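Local atomic coordinates of L-Ribose isomerase (Acinetobacter, PDB entry 4Q0S), a protein that isomerises the non-natural sugar L-ribose, probably to L-ribulose, in a metal-binding pocket of a cupin barrel. Residues 50-55 / 71-76; 220-225 / 252-257. One frame throughout, in Å; residues are numbered along the deposited sequence.

Interaction 1 of 2, residues 50-55 / 71-76; sequences GIVFGA and YEAMII. With RB0 (D-ribitol), chain C.
The carbonyl oxygen of Met-74 accepts the amide N-H of Ile-51 at 2.7 Å (N to O). In return Met-74 N reaches Ile-51 O at 2.9 Å, and this oxygen also takes a C-H contact from Ala-73 CA. Ile-51 and Met-74 are thus a hydrogen-bonded antiparallel pair joining strand 50-52 to strand 73-82 in the cupin barrel. A third bond, from Phe-53 N to Glu-72 O (3.0 Å), carries the pairing past the strand end into an inverse gamma turn centred on Phe-53.

Gly-50 pairs with Ile-75 and Val-52 with Ala-73 as close, non-hydrogen-bonded pairs. The side chains of Val-52, Ala-73 and Ile-75 share the face away from Ile-51 and Met-74, where the bare Gly-50 and the short Ala-73 suit the close spacing. Phe-53, with CG anti to its carbonyl carbon (chi1 -59°), reaches toward the other segment: its ring edge meets the Glu-72 carbonyl and Met-74, while Ile-51 CG2 lies over one face near the rim. Met-74 SD is 3.7 Å from Phe-53 CZ, a Met-aromatic contact in the ring plane, where the flexible thioether fits the C-H rim. Ile-51 and Ile-76 touch through their CD1 methyls, 3.8 Å apart. Glu-72 sends its carboxylate elsewhere, to Arg-171 and Tyr-175.

D-ribitol sits beside this apolar group, with its C2 3.7 Å from Ile-76 CD1 and its O1 at the ring edge of Phe-53. Since Ile-76 and Phe-53 present only carbon to it, they shape one wall of the sugar pocket by packing, and the polar grip comes from residues such as Arg-254 and Glu-215, which hydrogen-bond to it.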
loop_
_atom_site.group_PDB
_atom_site.type_symbol
_atom_site.label_atom_id
_atom_site.label_comp_id
_atom_site.label_asym_id
_atom_site.label_seq_id
_atom_site.Cartn_x
_atom_site.Cartn_y
_atom_site.Cartn_z
ATOM N N GLY A 50 14.708 3.864 18.236
ATOM C CA GLY A 50 15.539 4.893 17.635
ATOM C C GLY A 50 16.969 4.730 18.117
ATOM O O GLY A 50 17.235 4.826 19.313
ATOM N N ILE A 51 17.889 4.492 17.186
ATOM C CA ILE A 51 19.292 4.260 17.527
ATOM C C ILE A 51 20.270 5.320 17.023
ATOM O O ILE A 51 20.212 5.754 15.873
ATOM C CB ILE A 51 19.738 2.884 16.976
ATOM C CG1 ILE A 51 18.782 1.798 17.472
ATOM C CG2 ILE A 51 21.170 2.563 17.410
ATOM C CD1 ILE A 51 18.902 0.481 16.698
ATOM N N VAL A 52 21.176 5.736 17.899
ATOM C CA VAL A 52 22.207 6.711 17.553
ATOM C C VAL A 52 23.512 5.985 17.888
ATOM O O VAL A 52 23.733 5.601 19.037
ATOM C CB VAL A 52 22.067 8.000 18.396
ATOM C CG1 VAL A 52 23.137 9.006 18.001
ATOM C CG2 VAL A 52 20.674 8.601 18.189
ATOM N N PHE A 53 24.360 5.783 16.882
ATOM C CA PHE A 53 25.609 5.046 17.069
ATOM C C PHE A 53 26.804 5.836 17.591
ATOM O O PHE A 53 27.754 6.107 16.854
ATOM C CB PHE A 53 25.999 4.346 15.762
ATOM C CG PHE A 53 24.962 3.368 15.259
ATOM C CD1 PHE A 53 23.939 3.789 14.412
ATOM C CD2 PHE A 53 25.014 2.028 15.633
ATOM C CE1 PHE A 53 22.985 2.888 13.941
ATOM C CE2 PHE A 53 24.064 1.114 15.169
ATOM C CZ PHE A 53 23.048 1.545 14.321
ATOM N N GLY A 54 26.761 6.190 18.867
ATOM C CA GLY A 54 27.864 6.929 19.451
ATOM C C GLY A 54 27.541 8.351 19.853
ATOM O O GLY A 54 26.735 9.028 19.211
ATOM N N ALA A 55 28.197 8.802 20.919
ATOM C CA ALA A 55 28.015 10.142 21.469
ATOM C C ALA A 55 28.116 11.278 20.455
ATOM O O ALA A 55 27.327 12.220 20.497
ATOM C CB ALA A 55 29.021 10.369 22.595
ATOM N N TYR A 71 25.335 11.117 9.194
ATOM C CA TYR A 71 25.435 10.698 10.584
ATOM C C TYR A 71 25.036 9.230 10.654
ATOM O O TYR A 71 24.399 8.712 9.733
ATOM C CB TYR A 71 24.526 11.549 11.473
ATOM C CG TYR A 71 25.101 12.918 11.776
ATOM C CD1 TYR A 71 26.085 13.078 12.755
ATOM C CD2 TYR A 71 24.695 14.042 11.059
ATOM C CE1 TYR A 71 26.656 14.327 13.011
ATOM C CE2 TYR A 71 25.259 15.297 11.304
ATOM C CZ TYR A 71 26.240 15.430 12.282
ATOM O OH TYR A 71 26.813 16.660 12.521
ATOM N N GLU A 72 25.431 8.557 11.731
ATOM C CA GLU A 72 25.112 7.149 11.892
ATOM C C GLU A 72 24.021 7.001 12.947
ATOM O O GLU A 72 24.270 7.069 14.157
ATOM C CB GLU A 72 26.386 6.365 12.254
ATOM C CG GLU A 72 27.509 6.659 11.247
ATOM C CD GLU A 72 28.789 5.862 11.457
ATOM O OE1 GLU A 72 29.070 5.435 12.597
ATOM O OE2 GLU A 72 29.526 5.682 10.466
ATOM N N ALA A 73 22.800 6.817 12.452
ATOM C CA ALA A 73 21.615 6.681 13.284
ATOM C C ALA A 73 20.505 6.076 12.428
ATOM O O ALA A 73 20.456 6.287 11.210
ATOM C CB ALA A 73 21.191 8.042 13.809
ATOM N N MET A 74 19.606 5.338 13.066
ATOM C CA MET A 74 18.525 4.693 12.338
ATOM C C MET A 74 17.461 4.222 13.301
ATOM O O MET A 74 17.637 4.266 14.520
ATOM C CB MET A 74 19.060 3.470 11.598
ATOM C CG MET A 74 19.392 2.330 12.556
ATOM S SD MET A 74 20.328 0.999 11.812
ATOM C CE MET A 74 19.091 0.369 10.656
ATOM N N ILE A 75 16.364 3.740 12.731
ATOM C CA ILE A 75 15.262 3.223 13.522
ATOM C C ILE A 75 15.041 1.775 13.134
ATOM O O ILE A 75 15.140 1.425 11.959
ATOM C CB ILE A 75 13.954 4.003 13.253
ATOM C CG1 ILE A 75 14.084 5.426 13.788
ATOM C CG2 ILE A 75 12.769 3.273 13.887
ATOM C CD1 ILE A 75 12.842 6.248 13.614
ATOM N N ILE A 76 14.756 0.934 14.122
ATOM C CA ILE A 76 14.491 -0.468 13.853
ATOM C C ILE A 76 13.281 -0.893 14.660
ATOM O O ILE A 76 13.239 -0.690 15.873
ATOM C CB ILE A 76 15.676 -1.382 14.253
ATOM C CG1 ILE A 76 16.920 -1.019 13.438
ATOM C CG2 ILE A 76 15.303 -2.844 14.018
ATOM C CD1 ILE A 76 18.162 -1.841 13.805
HETATM C C1 RB0 C . 22.088 -2.858 13.118
HETATM O O1 RB0 C . 22.332 -2.224 14.362
HETATM C C2 RB0 C . 21.129 -4.021 13.321
HETATM O O2 RB0 C . 21.796 -5.092 13.985
HETATM C C3 RB0 C . 20.549 -4.488 11.970
HETATM O O3 RB0 C . 19.494 -5.412 12.192
HETATM C C4 RB0 C . 21.599 -5.117 11.046
HETATM O O4 RB0 C . 22.715 -5.555 11.807
HETATM C C5 RB0 C . 22.049 -4.107 9.994
HETATM O O5 RB0 C . 22.896 -4.740 9.036
#

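Interaction 2 of 2, residues 220-225 / 252-257; sequences SHEPTE and TGRLQT. With RB0 (D-ribitol), chain C.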
loop_
_atom_site.group_PDB
_atom_site.type_symbol
_atom_site.label_atom_id
_atom_site.label_comp_id
_atom_site.label_asym_id
_atom_site.label_seq_id
_atom_site.Cartn_x
_atom_site.Cartn_y
_atom_site.Cartn_z
ATOM N N SER A 220 18.842 -12.425 16.279
ATOM C CA SER A 220 19.630 -11.253 16.633
ATOM C C SER A 220 20.038 -11.292 18.116
ATOM O O SER A 220 19.211 -11.101 19.008
ATOM C CB SER A 220 18.825 -9.987 16.336
ATOM O OG SER A 220 19.606 -8.826 16.533
ATOM N N HIS A 221 21.318 -11.555 18.364
ATOM C CA HIS A 221 21.851 -11.606 19.726
ATOM C C HIS A 221 22.270 -10.194 20.125
ATOM O O HIS A 221 23.344 -9.732 19.745
ATOM C CB HIS A 221 23.076 -12.529 19.792
ATOM C CG HIS A 221 22.804 -13.935 19.357
ATOM N ND1 HIS A 221 22.188 -14.862 20.171
ATOM C CD2 HIS A 221 23.050 -14.569 18.186
ATOM C CE1 HIS A 221 22.067 -16.005 19.520
ATOM N NE2 HIS A 221 22.582 -15.853 18.312
ATOM N N GLU A 222 21.425 -9.511 20.888
ATOM C CA GLU A 222 21.727 -8.149 21.315
ATOM C C GLU A 222 21.174 -7.822 22.698
ATOM O O GLU A 222 19.974 -7.594 22.855
ATOM C CB GLU A 222 21.159 -7.140 20.313
ATOM C CG GLU A 222 21.701 -7.271 18.902
ATOM C CD GLU A 222 21.047 -6.295 17.937
ATOM O OE1 GLU A 222 19.801 -6.315 17.825
ATOM O OE2 GLU A 222 21.777 -5.509 17.290
ATOM N N PRO A 223 22.042 -7.808 23.723
ATOM C CA PRO A 223 21.598 -7.492 25.088
ATOM C C PRO A 223 21.295 -5.991 25.205
ATOM O O PRO A 223 21.847 -5.296 26.062
ATOM C CB PRO A 223 22.794 -7.908 25.944
ATOM C CG PRO A 223 23.429 -9.007 25.132
ATOM C CD PRO A 223 23.379 -8.426 23.744
ATOM N N THR A 224 20.414 -5.506 24.331
ATOM C CA THR A 224 20.033 -4.095 24.295
ATOM C C THR A 224 19.223 -3.632 25.503
ATOM O O THR A 224 19.189 -4.294 26.544
ATOM C CB THR A 224 19.214 -3.770 23.020
ATOM O OG1 THR A 224 17.978 -4.495 23.045
ATOM C CG2 THR A 224 19.997 -4.146 21.769
ATOM N N GLU A 225 18.571 -2.483 25.343
ATOM C CA GLU A 225 17.757 -1.883 26.393
ATOM C C GLU A 225 16.361 -2.504 26.425
ATOM O O GLU A 225 15.797 -2.735 27.496
ATOM C CB GLU A 225 17.653 -0.369 26.161
ATOM C CG GLU A 225 17.931 0.491 27.390
ATOM C CD GLU A 225 16.872 0.348 28.470
ATOM O OE1 GLU A 225 16.694 -0.771 28.996
ATOM O OE2 GLU A 225 16.217 1.362 28.796
ATOM N N THR A 252 29.162 1.065 21.590
ATOM C CA THR A 252 28.599 1.515 22.856
ATOM C C THR A 252 27.185 2.087 22.734
ATOM O O THR A 252 26.221 1.486 23.214
ATOM C CB THR A 252 29.509 2.573 23.506
ATOM O OG1 THR A 252 29.629 3.706 22.635
ATOM C CG2 THR A 252 30.893 1.991 23.756
ATOM N N GLY A 253 27.069 3.244 22.089
ATOM C CA GLY A 253 25.774 3.884 21.930
ATOM C C GLY A 253 24.702 3.042 21.260
ATOM O O GLY A 253 23.529 3.413 21.256
ATOM N N ARG A 254 25.095 1.908 20.696
ATOM C CA ARG A 254 24.149 1.031 20.017
ATOM C C ARG A 254 23.100 0.468 20.979
ATOM O O ARG A 254 21.904 0.491 20.688
ATOM C CB ARG A 254 24.906 -0.121 19.345
ATOM C CG ARG A 254 24.169 -0.793 18.187
ATOM C CD ARG A 254 22.842 -1.411 18.609
ATOM N NE ARG A 254 22.170 -2.074 17.494
ATOM C CZ ARG A 254 20.962 -2.624 17.568
ATOM N NH1 ARG A 254 20.433 -3.207 16.500
ATOM N NH2 ARG A 254 20.280 -2.588 18.707
ATOM N N LEU A 255 23.551 -0.028 22.127
ATOM C CA LEU A 255 22.654 -0.629 23.111
ATOM C C LEU A 255 21.813 0.333 23.961
ATOM O O LEU A 255 21.081 -0.111 24.847
ATOM C CB LEU A 255 23.454 -1.552 24.037
ATOM C CG LEU A 255 24.245 -2.685 23.370
ATOM C CD1 LEU A 255 25.018 -3.454 24.428
ATOM C CD2 LEU A 255 23.301 -3.615 22.617
ATOM N N GLN A 256 21.909 1.635 23.705
ATOM C CA GLN A 256 21.124 2.604 24.475
ATOM C C GLN A 256 21.123 4.009 23.890
ATOM O O GLN A 256 22.165 4.528 23.486
ATOM C CB GLN A 256 21.621 2.688 25.921
ATOM C CG GLN A 256 20.828 3.687 26.758
ATOM C CD GLN A 256 21.481 4.009 28.090
ATOM O OE1 GLN A 256 21.656 3.134 28.938
ATOM N NE2 GLN A 256 21.843 5.277 28.279
ATOM N N THR A 257 19.945 4.624 23.863
ATOM C CA THR A 257 19.794 5.973 23.339
ATOM C C THR A 257 19.544 6.947 24.483
ATOM O O THR A 257 18.638 6.749 25.293
ATOM C CB THR A 257 18.614 6.063 22.357
ATOM O OG1 THR A 257 18.773 5.079 21.329
ATOM C CG2 THR A 257 18.556 7.447 21.723
HETATM C C1 RB0 C . 22.088 -2.858 13.118
HETATM O O1 RB0 C . 22.332 -2.224 14.362
HETATM C C2 RB0 C . 21.129 -4.021 13.321
HETATM O O2 RB0 C . 21.796 -5.092 13.985
HETATM C C3 RB0 C . 20.549 -4.488 11.970
HETATM O O3 RB0 C . 19.494 -5.412 12.192
HETATM C C4 RB0 C . 21.599 -5.117 11.046
HETATM O O4 RB0 C . 22.715 -5.555 11.807
HETATM C C5 RB0 C . 22.049 -4.107 9.994
HETATM O O5 RB0 C . 22.896 -4.740 9.036
#
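Glu-222 lays its carboxylate over one face of the Arg-254 guanidinium, CD standing 3.3 Å above the plane and off toward the rim. The two planes are 65° apart. OE2 is 2.8 Å from Arg-254 NH1, a salt bridge that rests on charge alone, because the acid approaches from above the flat cation and not along an N-H direction. Two of the arginine's N-H groups turn to the ligand instead: NE and NH1 both donate to O1 of D-ribitol, at 3.1 and 3.0 Å respectively. Arginine suits this place because one flat cation can offer two N-H donors to a single hydroxyl while its face receives an anion. Glu-222 OE2 has further work, accepting a bond from Asn-243 ND2 and a weak one from ribitol O2 (3.3 Å).

Both residues belong to the ribitol pocket of the cupin barrel, Glu-222 from the loop that follows strand 211-217 and Arg-254 from the segment 252-257. An inverse gamma turn at Pro-223, with Thr-224 N bonded to Glu-222 O, bends the loop between Glu-222 and Thr-224.

Thr-224 turns its methyl to the contact: with OG1 between backbone N and carbonyl carbon (chi1 64°), CG2 stands anti to the carbonyl carbon and packs against Arg-254 NH2 and, tightly, against Leu-255 CD2 at 3.5 Å. The branched leucine spans two residues, its CD1 approaching the O of Pro-223. Farther out, at the exposed margin, the aliphatic CG atoms of Glu-225 and Gln-256 lie 4.4 Å apart.

Arg-254 joins the two contacts. Its aliphatic part packs on interaction 1, CG lying 3.6 Å from Phe-53 CE2, and its guanidinium borders the isoleucines there, with CZ 3.8 Å from Ile-51 CD1 and NH1 3.8 Å from Ile-76 CD1. Interaction 1 thus supplies an apolar backing for the arginine that interaction 2 pairs with an acid. A probable hydrogen bond from Thr-257 OG1 to Gly-50 O, 2.5 Å long, ties the segments again farther from the ligand. With centres 11 Å apart, both contacts touch the same D-ribitol, which is also hydrogen-bonded to Glu-215, and the cobalt ion lies about 8 Å from the Ile-76 side chain and 7 Å from that of Glu-222.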